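PDB 4F1V: putative alkaline phosphatase from Pseudomonas fluorescens, which binds phosphate with high affinity in the periplasm and probably delivers it to the membrane components of a Pst-type ABC transporter for import. Local coordinates for residues I137-R142 / G180-A185; F99-S104 / A200-I205; G83-V88 / S263-W268. One frame throughout, in Å; residues are numbered along the deposited sequence. Where two conformers were deposited one is given.

Interaction 1. Residues I137-R142 / G180-A185; sequences IVVVYR and GLPAGA. With PI (hydrogenphosphate ion), chain B.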
loop_
_atom_site.group_PDB
_atom_site.type_symbol
_atom_site.label_atom_id
_atom_site.label_comp_id
_atom_site.label_asym_id
_atom_site.label_seq_id
_atom_site.Cartn_x
_atom_site.Cartn_y
_atom_site.Cartn_z
ATOM N N ILE A 137 -8.801 -24.074 -8.847
ATOM C CA ILE A 137 -8.172 -22.792 -8.508
ATOM C C ILE A 137 -7.127 -23.033 -7.389
ATOM O O ILE A 137 -7.433 -23.667 -6.391
ATOM C CB ILE A 137 -9.208 -21.779 -7.991
ATOM C CG1 ILE A 137 -10.316 -21.534 -8.990
ATOM C CG2 ILE A 137 -8.524 -20.472 -7.532
ATOM C CD1 ILE A 137 -11.450 -20.679 -8.473
ATOM N N VAL A 138 -5.925 -22.516 -7.570
ATOM C CA VAL A 138 -4.911 -22.400 -6.529
ATOM C C VAL A 138 -4.700 -20.894 -6.178
ATOM O O VAL A 138 -4.446 -20.051 -7.064
ATOM C CB VAL A 138 -3.658 -23.107 -6.990
ATOM C CG1 VAL A 138 -2.478 -22.822 -6.054
ATOM C CG2 VAL A 138 -3.945 -24.637 -7.073
ATOM N N VAL A 139 -4.888 -20.584 -4.885
ATOM C CA VAL A 139 -4.669 -19.219 -4.410
ATOM C C VAL A 139 -3.178 -19.059 -4.015
ATOM O O VAL A 139 -2.644 -19.860 -3.275
ATOM C CB VAL A 139 -5.579 -18.979 -3.186
ATOM C CG1 VAL A 139 -5.213 -17.640 -2.515
ATOM C CG2 VAL A 139 -7.037 -18.982 -3.649
ATOM N N VAL A 140 -2.582 -17.970 -4.495
ATOM C CA VAL A 140 -1.231 -17.565 -4.100
ATOM C C VAL A 140 -1.358 -16.330 -3.193
ATOM O O VAL A 140 -2.176 -15.445 -3.446
ATOM C CB VAL A 140 -0.349 -17.219 -5.332
ATOM C CG1 VAL A 140 1.085 -16.920 -4.888
ATOM C CG2 VAL A 140 -0.362 -18.355 -6.347
ATOM N N TYR A 141 -0.601 -16.278 -2.105
ATOM C CA TYR A 141 -0.692 -15.215 -1.113
ATOM C C TYR A 141 0.715 -14.878 -0.614
ATOM O O TYR A 141 1.668 -15.606 -0.795
ATOM C CB TYR A 141 -1.651 -15.574 0.016
ATOM C CG TYR A 141 -1.111 -16.683 0.898
ATOM C CD1 TYR A 141 -0.422 -16.391 2.068
ATOM C CD2 TYR A 141 -1.275 -18.011 0.547
ATOM C CE1 TYR A 141 0.104 -17.361 2.883
ATOM C CE2 TYR A 141 -0.697 -19.011 1.312
ATOM C CZ TYR A 141 -0.019 -18.716 2.490
ATOM O OH TYR A 141 0.530 -19.704 3.298
ATOM N N ARG A 142 0.804 -13.723 0.084
ATOM C CA ARG A 142 2.093 -13.252 0.606
ATOM C C ARG A 142 2.447 -13.942 1.909
ATOM O O ARG A 142 1.674 -13.904 2.881
ATOM C CB ARG A 142 2.048 -11.700 0.789
ATOM C CG ARG A 142 2.031 -10.953 -0.530
ATOM C CD ARG A 142 3.402 -10.914 -1.190
ATOM N NE ARG A 142 4.363 -10.107 -0.430
ATOM C CZ ARG A 142 4.363 -8.776 -0.455
ATOM N NH1 ARG A 142 3.578 -8.095 -1.308
ATOM N NH2 ARG A 142 5.181 -8.118 0.372
ATOM N N GLY A 180 -9.305 -20.712 7.990
ATOM C CA GLY A 180 -8.096 -21.165 7.383
ATOM C C GLY A 180 -7.901 -20.781 5.945
ATOM O O GLY A 180 -8.777 -20.267 5.254
ATOM N N LEU A 181 -6.685 -21.093 5.466
ATOM C CA LEU A 181 -6.381 -20.924 4.070
ATOM C C LEU A 181 -7.140 -21.940 3.222
ATOM O O LEU A 181 -7.401 -23.076 3.666
ATOM C CB LEU A 181 -4.872 -21.134 3.845
ATOM C CG LEU A 181 -3.971 -19.980 4.280
ATOM C CD1 LEU A 181 -2.538 -20.426 4.334
ATOM C CD2 LEU A 181 -4.071 -18.815 3.355
ATOM N N PRO A 182 -7.370 -21.640 1.945
ATOM C CA PRO A 182 -7.842 -22.699 1.016
ATOM C C PRO A 182 -6.843 -23.816 0.938
ATOM O O PRO A 182 -5.633 -23.560 0.919
ATOM C CB PRO A 182 -8.014 -21.966 -0.310
ATOM C CG PRO A 182 -8.063 -20.462 0.046
ATOM C CD PRO A 182 -7.160 -20.383 1.257
ATOM N N ALA A 183 -7.358 -25.065 0.838
ATOM C CA ALA A 183 -6.460 -26.166 0.589
ATOM C C ALA A 183 -5.610 -25.881 -0.648
ATOM O O ALA A 183 -6.082 -25.359 -1.646
ATOM C CB ALA A 183 -7.262 -27.466 0.423
ATOM N N GLY A 184 -4.318 -26.218 -0.564
ATOM C CA GLY A 184 -3.439 -26.090 -1.698
ATOM C C GLY A 184 -2.886 -24.705 -1.924
ATOM O O GLY A 184 -2.166 -24.466 -2.913
ATOM N N ALA A 185 -3.244 -23.722 -1.079
ATOM C CA ALA A 185 -2.759 -22.359 -1.305
ATOM C C ALA A 185 -1.207 -22.314 -1.245
ATOM O O ALA A 185 -0.592 -23.089 -0.499
ATOM C CB ALA A 185 -3.324 -21.418 -0.275
HETATM P P PI B . 4.055 -4.759 0.420
HETATM O O1 PI B . 4.138 -4.491 1.922
HETATM O O2 PI B . 5.363 -5.345 -0.115
HETATM O O3 PI B . 2.862 -5.672 0.107
HETATM O O4 PI B . 3.845 -3.401 -0.305
HETATM O O HOH W 1 -5.267 -25.275 -4.208
HETATM O O HOH W 2 -5.748 -22.660 -3.060
#
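V138 leans its CG1 methyl on the carbonyl oxygen of G184, 3.6 Å away, while its backbone pairs with strand 204-205. The type II turn P182-A185, closed by the bond from A185 N to P182 O, brings that carbonyl here, with G184 at its positive-phi position. At V139 the backbone N reaches the turn through water: it donates to a molecule 2.9 Å from it, which in turn donates to A183 O. The V139 side chain crosses the proline ring at about a right angle, CG2 lying 4.1 Å from P182 CG. V139 O receives a CA-H...O contact from A185 CA, 3.2 Å away.

Y141 carries most of the remaining contact. Its CG is set between the backbone N and the carbonyl carbon (chi1 70°). L181 CD2 sits over one face of the ring, 4.0 Å from the centroid of the Y141 ring and 14° off its normal. The other methyl, L181 CD1, lies 3.3 Å from Y141 OH, and A185 CB approaches the CE2 side obliquely. An alanine in place of Y141 would probably leave both L181 methyls and A185 CB without their aromatic partner and open a gap against the 180-185 loop.

R142 ends the strand by turning to the ligand. Its NH2 donates to phosphate O2 at 2.8 Å, nearly straight (164°), and NH1 gives a more bent bond to O3; E144 forms a salt bridge with NH2. R142 is one of the pocket residues, with T9, S33, S146 and T148 also bonding the phosphate, in the cleft of the Venus flytrap fold.

Interaction 2. Residues F99-S104 / A200-I205; sequences FNKSGS and AGDGRI
F99 and N100 meet I205, R204 and G203 across an antiparallel edge interrupted by a G1 beta bulge, in which G203 and R204 both face N100. The side chains divide between the two faces. F99 and I205 share one, with F99 CB 3.9 Å from I205 CG1, and the F99 ring continues away to meet W125. On the other lie N100 and R204. N100 CG stands anti to the backbone N (chi1 176°), and ND2 bonds to L198 O and, weakly, to G201 O at 3.0 Å. R204 runs away from N100 to lay one face of its guanidinium over the backbone at G201 N, while NH1 bonds to A197 O.

The backbone supports this division. G203 N donates to N100 O at 2.8 Å, nearly along the C=O axis, whereas the bond from R204 N to the same oxygen is weak. In return N100 N donates to R204 O, 2.8 Å away and almost straight at 167°.

K101 and D202 cross at about a right angle. K101 NZ donates to T134 O, and its salt bridge to D202 is only long. Water completes the link: one molecule accepts from K101 NZ at 2.7 Å and donates to D202 OD1 at 2.6 Å.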
loop_
_atom_site.group_PDB
_atom_site.type_symbol
_atom_site.label_atom_id
_atom_site.label_comp_id
_atom_site.label_asym_id
_atom_site.label_seq_id
_atom_site.Cartn_x
_atom_site.Cartn_y
_atom_site.Cartn_z
ATOM N N PHE A 99 -4.440 -13.399 -12.561
ATOM C CA PHE A 99 -4.569 -14.833 -12.526
ATOM C C PHE A 99 -3.903 -15.458 -13.756
ATOM O O PHE A 99 -3.725 -14.772 -14.770
ATOM C CB PHE A 99 -6.043 -15.280 -12.412
ATOM C CG PHE A 99 -6.897 -14.856 -13.592
ATOM C CD1 PHE A 99 -7.028 -15.657 -14.719
ATOM C CD2 PHE A 99 -7.556 -13.605 -13.620
ATOM C CE1 PHE A 99 -7.755 -15.260 -15.819
ATOM C CE2 PHE A 99 -8.264 -13.203 -14.714
ATOM C CZ PHE A 99 -8.380 -14.020 -15.833
ATOM N N ASN A 100 -3.581 -16.736 -13.652
ATOM C CA ASN A 100 -2.982 -17.512 -14.712
ATOM C C ASN A 100 -3.908 -18.664 -15.096
ATOM O O ASN A 100 -3.854 -19.746 -14.509
ATOM C CB ASN A 100 -1.605 -18.053 -14.228
ATOM C CG ASN A 100 -0.977 -18.945 -15.242
ATOM O OD1 ASN A 100 -1.214 -18.799 -16.440
ATOM N ND2 ASN A 100 -0.201 -19.915 -14.790
ATOM N N LYS A 101 -4.788 -18.411 -16.071
ATOM C CA LYS A 101 -5.769 -19.389 -16.558
ATOM C C LYS A 101 -6.215 -18.894 -17.925
ATOM O O LYS A 101 -6.928 -17.891 -18.008
ATOM C CB LYS A 101 -6.949 -19.576 -15.583
ATOM C CG LYS A 101 -7.894 -20.692 -15.976
ATOM C CD LYS A 101 -7.308 -22.058 -15.831
ATOM C CE LYS A 101 -8.359 -23.133 -16.113
ATOM N NZ LYS A 101 -7.833 -24.498 -15.986
ATOM N N SER A 102 -5.783 -19.544 -19.008
ATOM C CA SER A 102 -5.997 -19.060 -20.321
ATOM C C SER A 102 -7.499 -19.098 -20.727
ATOM O O SER A 102 -8.329 -19.835 -20.142
ATOM C CB SER A 102 -5.152 -19.812 -21.342
ATOM O OG SER A 102 -5.635 -21.147 -21.417
ATOM N N GLY A 103 -7.824 -18.312 -21.742
ATOM C CA GLY A 103 -9.138 -18.338 -22.353
ATOM C C GLY A 103 -9.539 -16.946 -22.808
ATOM O O GLY A 103 -9.274 -15.930 -22.153
ATOM N N SER A 104 -10.255 -16.834 -23.940
ATOM C CA SER A 104 -10.665 -15.538 -24.417
ATOM C C SER A 104 -11.787 -14.927 -23.638
ATOM O O SER A 104 -11.895 -13.676 -23.636
ATOM C CB SER A 104 -10.997 -15.548 -25.939
ATOM O OG SER A 104 -12.068 -16.414 -26.177
ATOM N N ALA A 200 3.942 -20.415 -12.014
ATOM C CA ALA A 200 4.611 -21.714 -11.766
ATOM C C ALA A 200 3.645 -22.867 -11.673
ATOM O O ALA A 200 4.077 -24.017 -11.454
ATOM C CB ALA A 200 5.484 -21.613 -10.513
ATOM N N GLY A 201 2.370 -22.593 -11.849
ATOM C CA GLY A 201 1.385 -23.665 -11.992
ATOM C C GLY A 201 0.128 -23.073 -12.630
ATOM O O GLY A 201 -0.125 -21.854 -12.490
ATOM N N ASP A 202 -0.674 -23.852 -13.319
ATOM C CA ASP A 202 -1.906 -23.469 -13.939
ATOM C C ASP A 202 -2.999 -23.165 -12.929
ATOM O O ASP A 202 -3.084 -23.771 -11.857
ATOM C CB ASP A 202 -2.384 -24.516 -14.947
ATOM C CG ASP A 202 -3.370 -24.052 -15.980
ATOM O OD1 ASP A 202 -4.014 -24.933 -16.615
ATOM O OD2 ASP A 202 -3.551 -22.829 -16.227
ATOM N N GLY A 203 -3.893 -22.273 -13.310
ATOM C CA GLY A 203 -5.085 -22.020 -12.564
ATOM C C GLY A 203 -4.914 -21.209 -11.264
ATOM O O GLY A 203 -5.769 -21.305 -10.381
ATOM N N ARG A 204 -3.849 -20.421 -11.183
ATOM C CA ARG A 204 -3.515 -19.648 -9.979
ATOM C C ARG A 204 -4.109 -18.280 -10.018
ATOM O O ARG A 204 -4.296 -17.680 -11.095
ATOM C CB ARG A 204 -1.973 -19.635 -9.781
ATOM C CG ARG A 204 -1.440 -21.006 -9.421
ATOM C CD ARG A 204 0.048 -21.024 -9.191
ATOM N NE ARG A 204 0.435 -22.406 -8.819
ATOM C CZ ARG A 204 1.581 -22.704 -8.221
ATOM N NH1 ARG A 204 2.540 -21.843 -8.031
ATOM N NH2 ARG A 204 1.745 -23.939 -7.839
ATOM N N ILE A 205 -4.386 -17.714 -8.849
ATOM C CA ILE A 205 -4.988 -16.387 -8.712
ATOM C C ILE A 205 -4.389 -15.722 -7.449
ATOM O O ILE A 205 -4.043 -16.407 -6.496
ATOM C CB ILE A 205 -6.560 -16.489 -8.601
ATOM C CG1 ILE A 205 -7.215 -15.112 -8.691
ATOM C CG2 ILE A 205 -6.997 -17.280 -7.382
ATOM C CD1 ILE A 205 -8.687 -15.240 -9.086
HETATM O O HOH W 3 -1.611 -21.339 -17.730
HETATM O O HOH W 4 -6.108 -24.803 -18.105
HETATM O O HOH W 5 -4.249 -22.004 -18.565
#

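Interaction 3. Residues G83-V88 / S263-W268; sequences GKLIQV and SNPDAW
Q87 and P265 form the middle of a contact between strand 85-94, at the margin of the five-stranded sheet of this Venus flytrap fold, and a loop segment containing an Asx turn, in which N264 OD1 accepts from D266 N.

From the strand, Q87 CB meets P265 CB at 3.9 Å. CG is anti to the backbone N (chi1 -176°) and the chain stays extended beyond it, which carries CD past P265 O and brings the amide over the carbonyl. NE2 donates to P265 O over 3.0 Å (150°), standing above the carbonyl plane, while the oxygen lies close to the plane of the Q87 amide. W268 N reaches the same oxygen from the opposite face, so two donors hold it. NE2 has a further partner in a water at 2.9 Å that also donates to D266 OD2, and OE1 accepts from L66 N. Both branches of the amide are thus engaged, which would fix its rotation.

Apolar contacts flank the amide. L85 crosses the proline at about a right angle, its CD1 3.6 Å from P265 CG, and the W268 indole lies alongside V88, CE3 being 3.9 Å from V88 CG1. Separately, W268 CB comes within 3.0 Å of Q87 O. W268 NE1 bonds to R262 O, and the W268 ring meets that of F349. At the start of the contact K84, bent at its last two torsions, curls back to the loop: NZ donates to S263 O at 2.8 Å, in the plane of that carbonyl.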
loop_
_atom_site.group_PDB
_atom_site.type_symbol
_atom_site.label_atom_id
_atom_site.label_comp_id
_atom_site.label_asym_id
_atom_site.label_seq_id
_atom_site.Cartn_x
_atom_site.Cartn_y
_atom_site.Cartn_z
ATOM N N GLY A 83 12.898 12.975 17.873
ATOM C CA GLY A 83 11.765 13.756 17.379
ATOM C C GLY A 83 10.567 12.869 17.012
ATOM O O GLY A 83 10.651 11.627 16.979
ATOM N N LYS A 84 9.440 13.527 16.771
ATOM C CA LYS A 84 8.237 12.833 16.306
ATOM C C LYS A 84 8.462 12.136 14.954
ATOM O O LYS A 84 9.063 12.721 14.054
ATOM C CB LYS A 84 7.093 13.875 16.146
ATOM C CG LYS A 84 6.495 14.294 17.468
ATOM C CD LYS A 84 5.469 15.432 17.351
ATOM C CE LYS A 84 4.233 15.082 16.597
ATOM N NZ LYS A 84 3.537 13.872 17.034
ATOM N N LEU A 85 7.898 10.952 14.778
ATOM C CA LEU A 85 7.827 10.429 13.418
ATOM C C LEU A 85 6.629 11.089 12.701
ATOM O O LEU A 85 5.679 11.606 13.330
ATOM C CB LEU A 85 7.744 8.888 13.366
ATOM C CG LEU A 85 6.497 8.164 13.926
ATOM C CD1 LEU A 85 5.246 8.247 13.046
ATOM C CD2 LEU A 85 6.788 6.701 14.201
ATOM N N ILE A 86 6.703 10.995 11.390
ATOM C CA ILE A 86 5.743 11.479 10.409
ATOM C C ILE A 86 5.278 10.263 9.581
ATOM O O ILE A 86 6.097 9.513 9.065
ATOM C CB ILE A 86 6.394 12.527 9.498
ATOM C CG1 ILE A 86 6.777 13.777 10.309
ATOM C CG2 ILE A 86 5.473 12.853 8.304
ATOM C CD1 ILE A 86 7.654 14.783 9.551
ATOM N N GLN A 87 3.954 10.119 9.449
ATOM C CA GLN A 87 3.340 9.075 8.597
ATOM C C GLN A 87 2.359 9.818 7.663
ATOM O O GLN A 87 1.442 10.484 8.146
ATOM C CB GLN A 87 2.600 8.083 9.449
ATOM C CG GLN A 87 2.027 6.909 8.610
ATOM C CD GLN A 87 1.236 5.882 9.431
ATOM O OE1 GLN A 87 1.391 4.662 9.278
ATOM N NE2 GLN A 87 0.352 6.380 10.295
ATOM N N VAL A 88 2.568 9.697 6.338
ATOM C CA VAL A 88 1.719 10.454 5.400
ATOM C C VAL A 88 1.443 9.592 4.182
ATOM O O VAL A 88 2.295 8.841 3.726
ATOM C CB VAL A 88 2.343 11.768 4.913
ATOM C CG1 VAL A 88 2.251 12.856 5.968
ATOM C CG2 VAL A 88 3.816 11.597 4.464
ATOM N N SER A 263 -1.441 16.164 14.903
ATOM C CA SER A 263 -0.239 15.748 15.626
ATOM C C SER A 263 -0.221 14.251 15.846
ATOM O O SER A 263 0.789 13.710 16.335
ATOM C CB SER A 263 -0.109 16.473 16.951
ATOM O OG SER A 263 -1.118 16.063 17.858
ATOM N N ASN A 264 -1.282 13.529 15.504
ATOM C CA ASN A 264 -1.368 12.091 15.607
ATOM C C ASN A 264 -1.051 11.465 14.270
ATOM O O ASN A 264 -1.844 11.617 13.302
ATOM C CB ASN A 264 -2.785 11.691 16.034
ATOM C CG ASN A 264 -2.937 10.208 16.240
ATOM O OD1 ASN A 264 -2.027 9.412 15.937
ATOM N ND2 ASN A 264 -4.121 9.824 16.694
ATOM N N PRO A 265 0.081 10.764 14.091
ATOM C CA PRO A 265 0.373 10.176 12.794
ATOM C C PRO A 265 -0.723 9.247 12.259
ATOM O O PRO A 265 -0.866 9.059 11.036
ATOM C CB PRO A 265 1.696 9.406 13.010
ATOM C CG PRO A 265 2.316 10.050 14.198
ATOM C CD PRO A 265 1.175 10.545 15.065
ATOM N N ASP A 266 -1.467 8.563 13.136
ATOM C CA ASP A 266 -2.514 7.677 12.633
ATOM C C ASP A 266 -3.593 8.459 11.851
ATOM O O ASP A 266 -4.218 7.906 10.953
ATOM C CB ASP A 266 -3.164 6.932 13.806
ATOM C CG ASP A 266 -4.191 5.903 13.363
ATOM O OD1 ASP A 266 -5.405 6.151 13.509
ATOM O OD2 ASP A 266 -3.747 4.837 12.891
ATOM N N ALA A 267 -3.825 9.742 12.195
ATOM C CA ALA A 267 -4.877 10.522 11.563
ATOM C C ALA A 267 -4.588 10.814 10.127
ATOM O O ALA A 267 -5.502 11.237 9.380
ATOM C CB ALA A 267 -5.102 11.776 12.341
ATOM N N TRP A 268 -3.338 10.690 9.679
ATOM C CA TRP A 268 -2.938 11.085 8.350
ATOM C C TRP A 268 -3.219 10.046 7.269
ATOM O O TRP A 268 -3.238 10.380 6.106
ATOM C CB TRP A 268 -1.437 11.408 8.361
ATOM C CG TRP A 268 -1.197 12.821 8.898
ATOM C CD1 TRP A 268 -1.050 13.192 10.215
ATOM C CD2 TRP A 268 -1.166 14.026 8.146
ATOM N NE1 TRP A 268 -0.928 14.551 10.310
ATOM C CE2 TRP A 268 -1.001 15.120 9.081
ATOM C CE3 TRP A 268 -1.248 14.350 6.777
ATOM C CZ2 TRP A 268 -0.898 16.453 8.658
ATOM C CZ3 TRP A 268 -1.183 15.680 6.376
ATOM C CH2 TRP A 268 -1.027 16.705 7.317
HETATM O O HOH W 6 -1.154 4.630 11.971
#

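In the fold
Interactions 1 and 2 both reach the same four-stranded sheet. Their centres lie about 14 Å apart, and strands 138-142 and 204-205 are neighbours in it, with V138 and V140 bonded to I205 through the backbone. Interaction 3 sits on the other side of the chain's centre, on strand 85-94 of the five-stranded sheet, about 35 Å from interaction 1 and about 41 Å from interaction 2, centre to centre. Along the chain the segment pairs enclose one another: interaction 3 spans interaction 2, which spans interaction 1. Strand 85-94 is followed along the chain by strand 99-100, so the chain passes from one sheet to the other, consistent with a two-lobed binding protein that holds phosphate between its lobes.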